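Local atomic coordinates of DNA double-strand break repair nuclease NurA (Sulfolobus solfataricus, PDB entry 2YGK), a protein that processes DNA ends in double-strand break repair as a manganese-dependent nuclease, probably acting with the helicase HerA to resect the 5' strand. Residues 56-61 against 131-136; 74-79 against 114-119; 88-93 against 121-126; 199-204 against 269-274. One frame throughout, in Å; residues are numbered along the deposited sequence.

Contact 1: residues 56-61 against 131-136; sequences AIDGGS and LMDGSL. With MN (manganese (II) ion), chain C.
OD1 of D58 binds the manganese ion at 2.4 Å; the backbone N-H of G59 also approaches this oxygen, on the anti side and somewhat out of the carboxylate plane, but it is unusually close and the detail of that contact is doubtful. The ion is bound from the facing strand by OD2 of D133 at 2.5 Å, so one oxygen from each strand takes part. Both aspartates have CG anti to the backbone N (chi1 177° in D133), and their carboxylates reach the metal with planes turned 53° from each other. The ion probably draws together oxygens that have no bond between them: D58 OD2 and D133 OD2, two acceptors, stand 2.9 Å apart.

Ahead of the metal the strands run parallel, A56 paired with L131 and I57 with M132. I57 N donates to L131 O at 3.0 Å, an almost straight bond aimed nearly along the C=O axis, and the CA of A56 rests against the same oxygen. On the sheet face that carries A56 and L131, their CB atoms meet at 4.2 Å, and P301 and L302 of helix 300-309 lie over A56. On the other face I57 and M132, a selenomethionine in the crystal, lie side by side and point the same way; I57 CD1 touches SE at 4.0 Å, and helix 104-123 packs on both residues. Metal-binding aspartates on two neighbouring parallel strands inside a mixed sheet are characteristic of the RNase H-like nuclease fold, and here they form the manganese site of NurA.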
loop_
_atom_site.group_PDB
_atom_site.type_symbol
_atom_site.label_atom_id
_atom_site.label_comp_id
_atom_site.label_asym_id
_atom_site.label_seq_id
_atom_site.Cartn_x
_atom_site.Cartn_y
_atom_site.Cartn_z
ATOM N N ALA A 56 -11.440 24.979 -0.630
ATOM C CA ALA A 56 -10.534 23.832 -0.580
ATOM C C ALA A 56 -11.318 22.510 -0.705
ATOM O O ALA A 56 -12.402 22.382 -0.190
ATOM C CB ALA A 56 -9.762 23.838 0.705
ATOM N N ILE A 57 -10.728 21.539 -1.389
ATOM C CA ILE A 57 -11.304 20.252 -1.532
ATOM C C ILE A 57 -10.261 19.242 -1.138
ATOM O O ILE A 57 -9.118 19.313 -1.637
ATOM C CB ILE A 57 -11.740 19.954 -2.987
ATOM C CG1 ILE A 57 -12.893 20.890 -3.440
ATOM C CG2 ILE A 57 -12.217 18.479 -3.132
ATOM C CD1 ILE A 57 -12.456 21.988 -4.396
ATOM N N ASP A 58 -10.659 18.304 -0.256
ATOM C CA ASP A 58 -9.901 17.084 -0.030
ATOM C C ASP A 58 -10.785 15.865 0.083
ATOM O O ASP A 58 -12.040 15.988 0.235
ATOM C CB ASP A 58 -9.060 17.196 1.245
ATOM C CG ASP A 58 -7.801 16.341 1.181
ATOM O OD1 ASP A 58 -7.716 15.410 0.384
ATOM O OD2 ASP A 58 -6.833 16.653 1.886
ATOM N N GLY A 59 -10.145 14.690 0.112
ATOM C CA GLY A 59 -10.886 13.439 0.170
ATOM C C GLY A 59 -10.275 12.384 1.053
ATOM O O GLY A 59 -9.074 12.445 1.384
ATOM N N GLY A 60 -11.117 11.418 1.432
ATOM C CA GLY A 60 -10.741 10.333 2.335
ATOM C C GLY A 60 -11.384 9.066 1.850
ATOM O O GLY A 60 -12.432 9.127 1.208
ATOM N N SER A 61 -10.768 7.927 2.170
ATOM C CA SER A 61 -11.226 6.644 1.687
ATOM C C SER A 61 -10.574 5.484 2.419
ATOM O O SER A 61 -9.543 5.644 3.024
ATOM C CB SER A 61 -10.851 6.455 0.216
ATOM O OG SER A 61 -9.515 5.969 0.170
ATOM N N LEU A 131 -8.253 25.397 -3.904
ATOM C CA LEU A 131 -7.118 24.632 -3.420
ATOM C C LEU A 131 -7.450 23.153 -3.443
ATOM O O LEU A 131 -8.334 22.705 -2.719
ATOM C CB LEU A 131 -6.784 25.032 -1.992
ATOM C CG LEU A 131 -6.719 26.518 -1.750
ATOM C CD1 LEU A 131 -6.317 26.775 -0.305
ATOM C CD2 LEU A 131 -5.710 27.126 -2.753
HETATM N N MSE A 132 -6.736 22.404 -4.271
HETATM C CA MSE A 132 -6.778 20.957 -4.251
HETATM C C MSE A 132 -5.590 20.428 -3.461
HETATM O O MSE A 132 -4.505 21.035 -3.480
HETATM C CB MSE A 132 -6.650 20.370 -5.668
HETATM C CG MSE A 132 -7.536 21.003 -6.732
HETATM SE SE MSE A 132 -9.403 20.570 -6.562
HETATM C CE MSE A 132 -9.299 18.653 -6.512
ATOM N N ASP A 133 -5.793 19.258 -2.847
ATOM C CA ASP A 133 -4.772 18.542 -2.108
ATOM C C ASP A 133 -4.157 17.474 -2.989
ATOM O O ASP A 133 -4.807 16.527 -3.340
ATOM C CB ASP A 133 -5.393 17.875 -0.896
ATOM C CG ASP A 133 -4.400 17.061 -0.116
ATOM O OD1 ASP A 133 -3.375 17.602 0.271
ATOM O OD2 ASP A 133 -4.636 15.885 0.134
ATOM N N GLY A 134 -2.901 17.631 -3.346
ATOM C CA GLY A 134 -2.273 16.770 -4.316
ATOM C C GLY A 134 -1.756 17.489 -5.549
ATOM O O GLY A 134 -2.253 18.542 -5.946
ATOM N N SER A 135 -0.772 16.873 -6.194
ATOM C CA SER A 135 -0.139 17.466 -7.373
ATOM C C SER A 135 -0.965 17.298 -8.642
ATOM O O SER A 135 -1.733 16.337 -8.773
ATOM C CB SER A 135 1.177 16.786 -7.607
ATOM O OG SER A 135 0.921 15.378 -7.735
ATOM N N LEU A 136 -0.768 18.210 -9.591
ATOM C CA LEU A 136 -1.391 18.086 -10.910
ATOM C C LEU A 136 -1.034 16.727 -11.542
ATOM O O LEU A 136 -1.902 15.986 -11.929
ATOM C CB LEU A 136 -0.964 19.260 -11.820
ATOM C CG LEU A 136 -1.671 19.456 -13.171
ATOM C CD1 LEU A 136 -3.200 19.330 -13.028
ATOM C CD2 LEU A 136 -1.308 20.792 -13.802
HETATM MN MN MN C . -6.004 13.827 -0.186
#

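Contact 2: residues 74-79 against 114-119; sequences VGAESV and ALELSL
The peptide plane between A76 and E77 is the flat group on which L119 rests: its CD1 lies over one face, 3.6 Å from both A76 C and A76 O. At its edges this stretch of backbone is engaged within the sheet, A76 bonding to D92 and E77 to D58 on the two flanking strands. The other flat group, the carboxylate of E116, lies beyond the strand segment, next to D58; only the stem of that side chain meets the strand, CG lying 3.9 Å from A76 CB.

A76 sits at the centre of the packing. Its methyl group enters between L115, E116 and L119, 3.9 Å from L115 CB and 3.8 Å from L119 CD1, and its small size is consistent with the close approach of the helix, A76 and E116 being the nearest pair. Toward the start of the strand segment the V74 side chain lies across that of L115, CG2 against CD1 at 3.7 Å; CG2 of V74 lies between the backbone N and carbonyl carbon (chi1 of CG1 -69°). At the far end S78 CB faces L119 CB more loosely.

S78 OG is taken up by D123 and S90 N, and E116 OE1 by a salt bridge to K139. The side chain of E116 comes within about 5 Å of the manganese ion. The chemistry implies a buried, mainly apolar interface without hydrogen bonds between the segments, probably held by packing, with E116 at its margin beside the metal site.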
loop_
_atom_site.group_PDB
_atom_site.type_symbol
_atom_site.label_atom_id
_atom_site.label_comp_id
_atom_site.label_asym_id
_atom_site.label_seq_id
_atom_site.Cartn_x
_atom_site.Cartn_y
_atom_site.Cartn_z
ATOM N N VAL A 74 -15.807 6.083 0.660
ATOM C CA VAL A 74 -15.115 7.258 0.138
ATOM C C VAL A 74 -15.911 8.485 0.547
ATOM O O VAL A 74 -17.145 8.400 0.742
ATOM C CB VAL A 74 -15.074 7.240 -1.399
ATOM C CG1 VAL A 74 -14.145 6.125 -1.910
ATOM C CG2 VAL A 74 -16.499 7.100 -1.956
ATOM N N GLY A 75 -15.222 9.621 0.642
ATOM C CA GLY A 75 -15.867 10.867 0.965
ATOM C C GLY A 75 -15.012 12.064 0.558
ATOM O O GLY A 75 -13.797 12.039 0.651
ATOM N N ALA A 76 -15.655 13.119 0.105
ATOM C CA ALA A 76 -14.938 14.331 -0.201
ATOM C C ALA A 76 -15.749 15.503 0.336
ATOM O O ALA A 76 -16.975 15.416 0.487
ATOM C CB ALA A 76 -14.671 14.451 -1.711
ATOM N N GLU A 77 -15.048 16.578 0.643
ATOM C CA GLU A 77 -15.658 17.770 1.159
ATOM C C GLU A 77 -15.050 19.009 0.523
ATOM O O GLU A 77 -13.849 19.085 0.341
ATOM C CB GLU A 77 -15.427 17.800 2.656
ATOM C CG GLU A 77 -16.053 18.970 3.363
ATOM C CD GLU A 77 -15.952 18.831 4.853
ATOM O OE1 GLU A 77 -14.958 19.152 5.439
ATOM O OE2 GLU A 77 -16.854 18.376 5.504
ATOM N N SER A 78 -15.896 19.970 0.175
ATOM C CA SER A 78 -15.455 21.309 -0.175
ATOM C C SER A 78 -15.623 22.199 1.068
ATOM O O SER A 78 -16.550 22.021 1.871
ATOM C CB SER A 78 -16.230 21.887 -1.386
ATOM O OG SER A 78 -17.612 22.036 -1.087
ATOM N N VAL A 79 -14.701 23.140 1.200
ATOM C CA VAL A 79 -14.629 24.027 2.339
ATOM C C VAL A 79 -14.331 25.440 1.828
ATOM O O VAL A 79 -13.347 25.640 1.102
ATOM C CB VAL A 79 -13.506 23.577 3.305
ATOM C CG1 VAL A 79 -13.153 24.678 4.244
ATOM C CG2 VAL A 79 -13.924 22.358 4.070
ATOM N N ALA A 114 -12.370 11.150 -8.086
ATOM C CA ALA A 114 -13.576 11.550 -8.791
ATOM C C ALA A 114 -14.476 12.508 -8.000
ATOM O O ALA A 114 -14.939 13.504 -8.558
ATOM C CB ALA A 114 -14.349 10.333 -9.197
ATOM N N LEU A 115 -14.721 12.239 -6.723
ATOM C CA LEU A 115 -15.650 13.050 -5.939
ATOM C C LEU A 115 -15.038 14.403 -5.602
ATOM O O LEU A 115 -15.736 15.437 -5.607
ATOM C CB LEU A 115 -16.068 12.346 -4.652
ATOM C CG LEU A 115 -16.903 11.067 -4.805
ATOM C CD1 LEU A 115 -17.132 10.444 -3.419
ATOM C CD2 LEU A 115 -18.221 11.317 -5.499
ATOM N N GLU A 116 -13.739 14.406 -5.299
ATOM C CA GLU A 116 -13.012 15.649 -5.096
ATOM C C GLU A 116 -13.173 16.518 -6.328
ATOM O O GLU A 116 -13.695 17.625 -6.252
ATOM C CB GLU A 116 -11.518 15.397 -4.857
ATOM C CG GLU A 116 -11.213 14.840 -3.518
ATOM C CD GLU A 116 -9.770 14.379 -3.330
ATOM O OE1 GLU A 116 -8.843 15.157 -3.484
ATOM O OE2 GLU A 116 -9.562 13.223 -2.975
ATOM N N LEU A 117 -12.725 16.004 -7.470
ATOM C CA LEU A 117 -12.715 16.800 -8.686
ATOM C C LEU A 117 -14.123 17.211 -9.047
ATOM O O LEU A 117 -14.322 18.338 -9.477
ATOM C CB LEU A 117 -12.099 16.050 -9.851
ATOM C CG LEU A 117 -10.640 15.567 -9.721
ATOM C CD1 LEU A 117 -10.428 14.630 -10.911
ATOM C CD2 LEU A 117 -9.552 16.729 -9.626
ATOM N N SER A 118 -15.125 16.360 -8.846
ATOM C CA SER A 118 -16.464 16.866 -9.142
ATOM C C SER A 118 -16.950 17.950 -8.162
ATOM O O SER A 118 -17.740 18.775 -8.534
ATOM C CB SER A 118 -17.482 15.741 -9.299
ATOM O OG SER A 118 -17.925 15.321 -8.044
ATOM N N LEU A 119 -16.473 17.983 -6.929
ATOM C CA LEU A 119 -16.825 19.088 -6.026
ATOM C C LEU A 119 -16.075 20.365 -6.424
ATOM O O LEU A 119 -16.543 21.487 -6.194
ATOM C CB LEU A 119 -16.527 18.736 -4.562
ATOM C CG LEU A 119 -17.427 17.679 -3.919
ATOM C CD1 LEU A 119 -17.000 17.305 -2.519
ATOM C CD2 LEU A 119 -18.815 18.219 -3.867
#

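Contact 3: residues 88-93 against 121-126; sequences TLSEDG and LRDGSK
Hydrogen bonding centres on D123, whose OD2 accepts from S90 OG at 2.7 Å through its syn lone pair. S78 OG of the neighbouring strand bonds to the same oxygen, so two strands hold one branch of the carboxylate. CB of D123 points toward the strand, and chi1 of -54° sets CG anti to the carbonyl carbon.

Charge pairing occupies the other branch. K126 NZ donates to D123 OD1 at 2.9 Å, on the anti lone pair, its chain bending only at the last torsion (chi4 69°) to bring NZ round. R122 belongs to the same network more weakly: its NE is 3.9 Å from D123 OD1, which lies well out of the guanidinium plane, so charge alone acts. S90 OG instead sits over the centre of that guanidinium, 3.1 Å above the plane. An alanine at D123 would probably leave S90 OG and S78 OG without their shared acceptor and set the ammonium of K126 free to turn.

Apolar contact is made by L89, with D123 and K126. L89 and D123 pass each other, pointing opposite ways, CD1 to CB at 3.8 Å, while L89 CD2 touches the methylene CD of K126 at 4.0 Å. L89 and S90, although adjacent, both direct their side chains at the helix end, and both bond by their backbones to S78. With the helical psi of L89 (-68°), this is consistent with a classic beta bulge, here in the outermost strand of the sheet and facing the C-terminal end of helix 104-123.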
loop_
_atom_site.group_PDB
_atom_site.type_symbol
_atom_site.label_atom_id
_atom_site.label_comp_id
_atom_site.label_asym_id
_atom_site.label_seq_id
_atom_site.Cartn_x
_atom_site.Cartn_y
_atom_site.Cartn_z
ATOM N N THR A 88 -17.812 24.470 5.860
ATOM C CA THR A 88 -18.033 23.437 4.827
ATOM C C THR A 88 -19.164 23.836 3.896
ATOM O O THR A 88 -20.144 24.414 4.324
ATOM C CB THR A 88 -18.392 22.068 5.413
ATOM O OG1 THR A 88 -19.416 22.248 6.377
ATOM C CG2 THR A 88 -17.222 21.444 6.099
ATOM N N LEU A 89 -18.984 23.520 2.621
ATOM C CA LEU A 89 -19.929 23.849 1.596
ATOM C C LEU A 89 -20.704 22.612 1.245
ATOM O O LEU A 89 -21.869 22.535 1.518
ATOM C CB LEU A 89 -19.200 24.371 0.363
ATOM C CG LEU A 89 -19.044 25.877 0.193
ATOM C CD1 LEU A 89 -18.001 26.086 -0.867
ATOM C CD2 LEU A 89 -20.384 26.518 -0.175
ATOM N N SER A 90 -20.027 21.642 0.645
ATOM C CA SER A 90 -20.633 20.370 0.279
ATOM C C SER A 90 -19.881 19.208 0.911
ATOM O O SER A 90 -18.699 19.326 1.238
ATOM C CB SER A 90 -20.597 20.207 -1.227
ATOM O OG SER A 90 -21.187 21.324 -1.852
ATOM N N GLU A 91 -20.598 18.108 1.100
ATOM C CA GLU A 91 -20.043 16.798 1.442
ATOM C C GLU A 91 -20.620 15.776 0.465
ATOM O O GLU A 91 -21.784 15.820 0.108
ATOM C CB GLU A 91 -20.420 16.376 2.866
ATOM C CG GLU A 91 -19.951 17.310 3.985
ATOM C CD GLU A 91 -21.017 18.312 4.441
ATOM O OE1 GLU A 91 -21.665 19.000 3.595
ATOM O OE2 GLU A 91 -21.199 18.419 5.677
ATOM N N ASP A 92 -19.792 14.846 0.047
ATOM C CA ASP A 92 -20.142 13.933 -1.012
ATOM C C ASP A 92 -19.360 12.670 -0.714
ATOM O O ASP A 92 -18.143 12.721 -0.586
ATOM C CB ASP A 92 -19.726 14.535 -2.348
ATOM C CG ASP A 92 -20.488 13.974 -3.522
ATOM O OD1 ASP A 92 -20.987 12.821 -3.460
ATOM O OD2 ASP A 92 -20.588 14.696 -4.537
ATOM N N GLY A 93 -20.065 11.554 -0.558
ATOM C CA GLY A 93 -19.436 10.294 -0.187
ATOM C C GLY A 93 -20.366 9.095 -0.232
ATOM O O GLY A 93 -21.530 9.197 0.106
ATOM N N LEU A 121 -15.806 21.268 -9.409
ATOM C CA LEU A 121 -16.706 21.844 -10.391
ATOM C C LEU A 121 -17.963 22.335 -9.722
ATOM O O LEU A 121 -18.487 23.382 -10.088
ATOM C CB LEU A 121 -17.081 20.850 -11.461
ATOM C CG LEU A 121 -15.944 20.531 -12.409
ATOM C CD1 LEU A 121 -16.263 19.211 -13.094
ATOM C CD2 LEU A 121 -15.709 21.641 -13.449
ATOM N N ARG A 122 -18.466 21.604 -8.747
ATOM C CA ARG A 122 -19.625 22.100 -8.047
ATOM C C ARG A 122 -19.369 23.490 -7.439
ATOM O O ARG A 122 -20.044 24.429 -7.784
ATOM C CB ARG A 122 -20.098 21.120 -6.978
ATOM C CG ARG A 122 -21.522 21.380 -6.521
ATOM C CD ARG A 122 -22.053 20.262 -5.643
ATOM N NE ARG A 122 -22.977 20.788 -4.641
ATOM C CZ ARG A 122 -23.459 20.106 -3.602
ATOM N NH1 ARG A 122 -23.115 18.831 -3.393
ATOM N NH2 ARG A 122 -24.286 20.720 -2.753
ATOM N N ASP A 123 -18.393 23.626 -6.556
ATOM C CA ASP A 123 -18.328 24.812 -5.708
ATOM C C ASP A 123 -17.167 25.703 -6.031
ATOM O O ASP A 123 -16.957 26.693 -5.343
ATOM C CB ASP A 123 -18.236 24.423 -4.223
ATOM C CG ASP A 123 -19.366 23.486 -3.777
ATOM O OD1 ASP A 123 -20.561 23.768 -4.050
ATOM O OD2 ASP A 123 -19.054 22.476 -3.128
ATOM N N GLY A 124 -16.425 25.380 -7.079
ATOM C CA GLY A 124 -15.226 26.157 -7.410
ATOM C C GLY A 124 -15.470 27.634 -7.656
ATOM O O GLY A 124 -14.710 28.486 -7.218
ATOM N N SER A 125 -16.558 27.933 -8.346
ATOM C CA SER A 125 -16.892 29.287 -8.733
ATOM C C SER A 125 -17.313 30.140 -7.555
ATOM O O SER A 125 -17.471 31.330 -7.710
ATOM C CB SER A 125 -17.997 29.248 -9.761
ATOM O OG SER A 125 -18.955 28.299 -9.359
ATOM N N LYS A 126 -17.452 29.561 -6.372
ATOM C CA LYS A 126 -17.776 30.353 -5.192
ATOM C C LYS A 126 -16.565 31.053 -4.544
ATOM O O LYS A 126 -16.718 31.774 -3.550
ATOM C CB LYS A 126 -18.493 29.484 -4.160
ATOM C CG LYS A 126 -19.650 28.742 -4.757
ATOM C CD LYS A 126 -20.649 28.305 -3.730
ATOM C CE LYS A 126 -21.872 27.639 -4.395
ATOM N NZ LYS A 126 -21.554 26.325 -4.999
#

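Contact 4: residues 199-204 against 269-274; sequences WISKVS and VIRVDI
Backbone hydrogen bonds join W199 and S201 to D273 and R271 in two reciprocal pairs, the straightest being R271 N to S201 O (169°). Between them I200 and V272 form the non-hydrogen-bonded pair.

Polar side chains gather on the face bearing S201, R271 and D273. The arm of R271 runs extended past S201, CB lying 3.7 Å from S201 OG, and its guanidinium is held in plane at the edge: NH1 donates to S204 OG at 3.0 Å, and NE donates a nearly straight hydrogen bond, part of a salt bridge, to the syn lone pair of D273 OD1 at 3.1 Å. T258 also bonds to D273 OD1. A leucine in place of R271 would probably leave D273 without its counter-charge and the 202-204 turn less firmly tied to the strand. Water 1 lies 2.7 Å from W199 O and is also hydrogen-bonded to S201 OG. On this same face the W199 ring turns its edge, CD1, to D273 O at 3.2 Å.

Apolar contacts lie on the opposite face, where I200 CG2 meets I270 CD1 at 3.9 Å. The arrangement is a regular antiparallel strand pair, by which 270-275 continues the sheet beyond the RNase H-like core.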
loop_
_atom_site.group_PDB
_atom_site.type_symbol
_atom_site.label_atom_id
_atom_site.label_comp_id
_atom_site.label_asym_id
_atom_site.label_seq_id
_atom_site.Cartn_x
_atom_site.Cartn_y
_atom_site.Cartn_z
ATOM N N TRP A 199 -2.824 23.588 -6.901
ATOM C CA TRP A 199 -2.710 22.224 -6.570
ATOM C C TRP A 199 -1.555 22.081 -5.584
ATOM O O TRP A 199 -0.386 22.097 -5.970
ATOM C CB TRP A 199 -2.431 21.444 -7.850
ATOM C CG TRP A 199 -3.446 21.666 -8.939
ATOM C CD1 TRP A 199 -3.487 22.697 -9.854
ATOM C CD2 TRP A 199 -4.531 20.811 -9.266
ATOM N NE1 TRP A 199 -4.545 22.537 -10.710
ATOM C CE2 TRP A 199 -5.202 21.384 -10.376
ATOM C CE3 TRP A 199 -4.998 19.600 -8.739
ATOM C CZ2 TRP A 199 -6.317 20.790 -10.961
ATOM C CZ3 TRP A 199 -6.089 19.017 -9.312
ATOM C CH2 TRP A 199 -6.747 19.620 -10.425
ATOM N N ILE A 200 -1.875 21.868 -4.322
ATOM C CA ILE A 200 -0.880 21.943 -3.277
ATOM C C ILE A 200 -0.563 20.590 -2.667
ATOM O O ILE A 200 -1.493 19.845 -2.328
ATOM C CB ILE A 200 -1.391 22.857 -2.190
ATOM C CG1 ILE A 200 -1.490 24.272 -2.774
ATOM C CG2 ILE A 200 -0.508 22.808 -0.994
ATOM C CD1 ILE A 200 -2.048 25.257 -1.842
ATOM N N SER A 201 0.728 20.289 -2.510
ATOM C CA SER A 201 1.142 19.084 -1.848
ATOM C C SER A 201 2.259 19.293 -0.821
ATOM O O SER A 201 3.160 20.069 -1.036
ATOM C CB SER A 201 1.527 17.945 -2.864
ATOM O OG SER A 201 2.384 18.348 -3.933
ATOM N N LYS A 202 2.164 18.534 0.277
ATOM C CA LYS A 202 3.149 18.463 1.337
ATOM C C LYS A 202 4.333 17.581 0.945
ATOM O O LYS A 202 5.425 17.749 1.462
ATOM C CB LYS A 202 2.493 17.909 2.603
ATOM C CG LYS A 202 1.352 18.763 3.188
ATOM C CD LYS A 202 0.551 18.052 4.347
ATOM C CE LYS A 202 0.201 19.089 5.495
ATOM N NZ LYS A 202 -0.651 18.491 6.619
ATOM N N VAL A 203 4.115 16.673 0.007
ATOM C CA VAL A 203 5.106 15.672 -0.416
ATOM C C VAL A 203 5.361 15.784 -1.916
ATOM O O VAL A 203 4.488 16.192 -2.665
ATOM C CB VAL A 203 4.561 14.261 -0.094
ATOM C CG1 VAL A 203 5.414 13.166 -0.714
ATOM C CG2 VAL A 203 4.488 14.084 1.419
ATOM N N SER A 204 6.559 15.437 -2.365
ATOM C CA SER A 204 6.841 15.411 -3.792
ATOM C C SER A 204 8.155 14.715 -4.116
ATOM O O SER A 204 9.070 14.718 -3.309
ATOM C CB SER A 204 6.874 16.820 -4.348
ATOM O OG SER A 204 7.230 16.796 -5.718
ATOM N N VAL A 269 7.821 23.368 3.745
ATOM C CA VAL A 269 7.747 23.846 2.394
ATOM C C VAL A 269 6.664 23.016 1.712
ATOM O O VAL A 269 6.595 21.774 1.897
ATOM C CB VAL A 269 9.081 23.636 1.661
ATOM C CG1 VAL A 269 8.960 24.021 0.196
ATOM C CG2 VAL A 269 10.248 24.423 2.357
ATOM N N ILE A 270 5.838 23.690 0.909
ATOM C CA ILE A 270 4.835 23.018 0.081
ATOM C C ILE A 270 5.116 23.250 -1.407
ATOM O O ILE A 270 5.754 24.246 -1.776
ATOM C CB ILE A 270 3.436 23.523 0.403
ATOM C CG1 ILE A 270 3.287 25.002 0.067
ATOM C CG2 ILE A 270 3.121 23.313 1.863
ATOM C CD1 ILE A 270 1.898 25.606 0.393
ATOM N N ARG A 271 4.649 22.318 -2.250
ATOM C CA ARG A 271 4.702 22.450 -3.703
ATOM C C ARG A 271 3.391 23.036 -4.202
ATOM O O ARG A 271 2.311 22.602 -3.794
ATOM C CB ARG A 271 4.868 21.082 -4.339
ATOM C CG ARG A 271 5.098 21.129 -5.853
ATOM C CD ARG A 271 5.026 19.733 -6.482
ATOM N NE ARG A 271 5.079 19.819 -7.948
ATOM C CZ ARG A 271 5.925 19.154 -8.737
ATOM N NH1 ARG A 271 6.839 18.293 -8.247
ATOM N NH2 ARG A 271 5.873 19.362 -10.047
ATOM N N VAL A 272 3.467 24.008 -5.105
ATOM C CA VAL A 272 2.257 24.537 -5.731
ATOM C C VAL A 272 2.370 24.365 -7.230
ATOM O O VAL A 272 3.360 24.792 -7.809
ATOM C CB VAL A 272 2.074 26.021 -5.449
ATOM C CG1 VAL A 272 0.838 26.486 -6.118
ATOM C CG2 VAL A 272 2.015 26.323 -3.944
ATOM N N ASP A 273 1.367 23.753 -7.852
ATOM C CA ASP A 273 1.245 23.723 -9.307
ATOM C C ASP A 273 0.085 24.601 -9.701
ATOM O O ASP A 273 -0.984 24.504 -9.139
ATOM C CB ASP A 273 0.950 22.330 -9.823
ATOM C CG ASP A 273 2.011 21.315 -9.440
ATOM O OD1 ASP A 273 3.145 21.781 -9.286
ATOM O OD2 ASP A 273 1.678 20.076 -9.273
ATOM N N ILE A 274 0.287 25.440 -10.698
ATOM C CA ILE A 274 -0.752 26.319 -11.185
ATOM C C ILE A 274 -0.694 26.281 -12.710
ATOM O O ILE A 274 0.344 26.507 -13.271
ATOM C CB ILE A 274 -0.580 27.763 -10.574
ATOM C CG1 ILE A 274 -1.469 28.789 -11.254
ATOM C CG2 ILE A 274 0.814 28.250 -10.676
ATOM C CD1 ILE A 274 -1.388 30.139 -10.553
HETATM O O HOH W 1 1.559 20.284 -6.131
#

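All four contacts involve one mixed sheet. Along the chain contact 2 is nested inside the loop closed by contact 1, contact 3 alternates with contact 2, and contact 4 follows in series. Contact 1, its centre about 4 Å from the centre of the chain, joins strands 54-65 and 129-133, inside the sheet; contacts 2 and 3 share helix 104-123, their centres about 7 Å apart, and occupy strands 70-82 and 85-98 on one flank. Contact 4 lies on the other flank, its centre about 11 Å from that of contact 1 and about 21 Å from that of contact 3. Strand order 85-98, 70-82, 54-65, 129-133, 197-201 is that of the RNase H-like core, with the metal site at its centre.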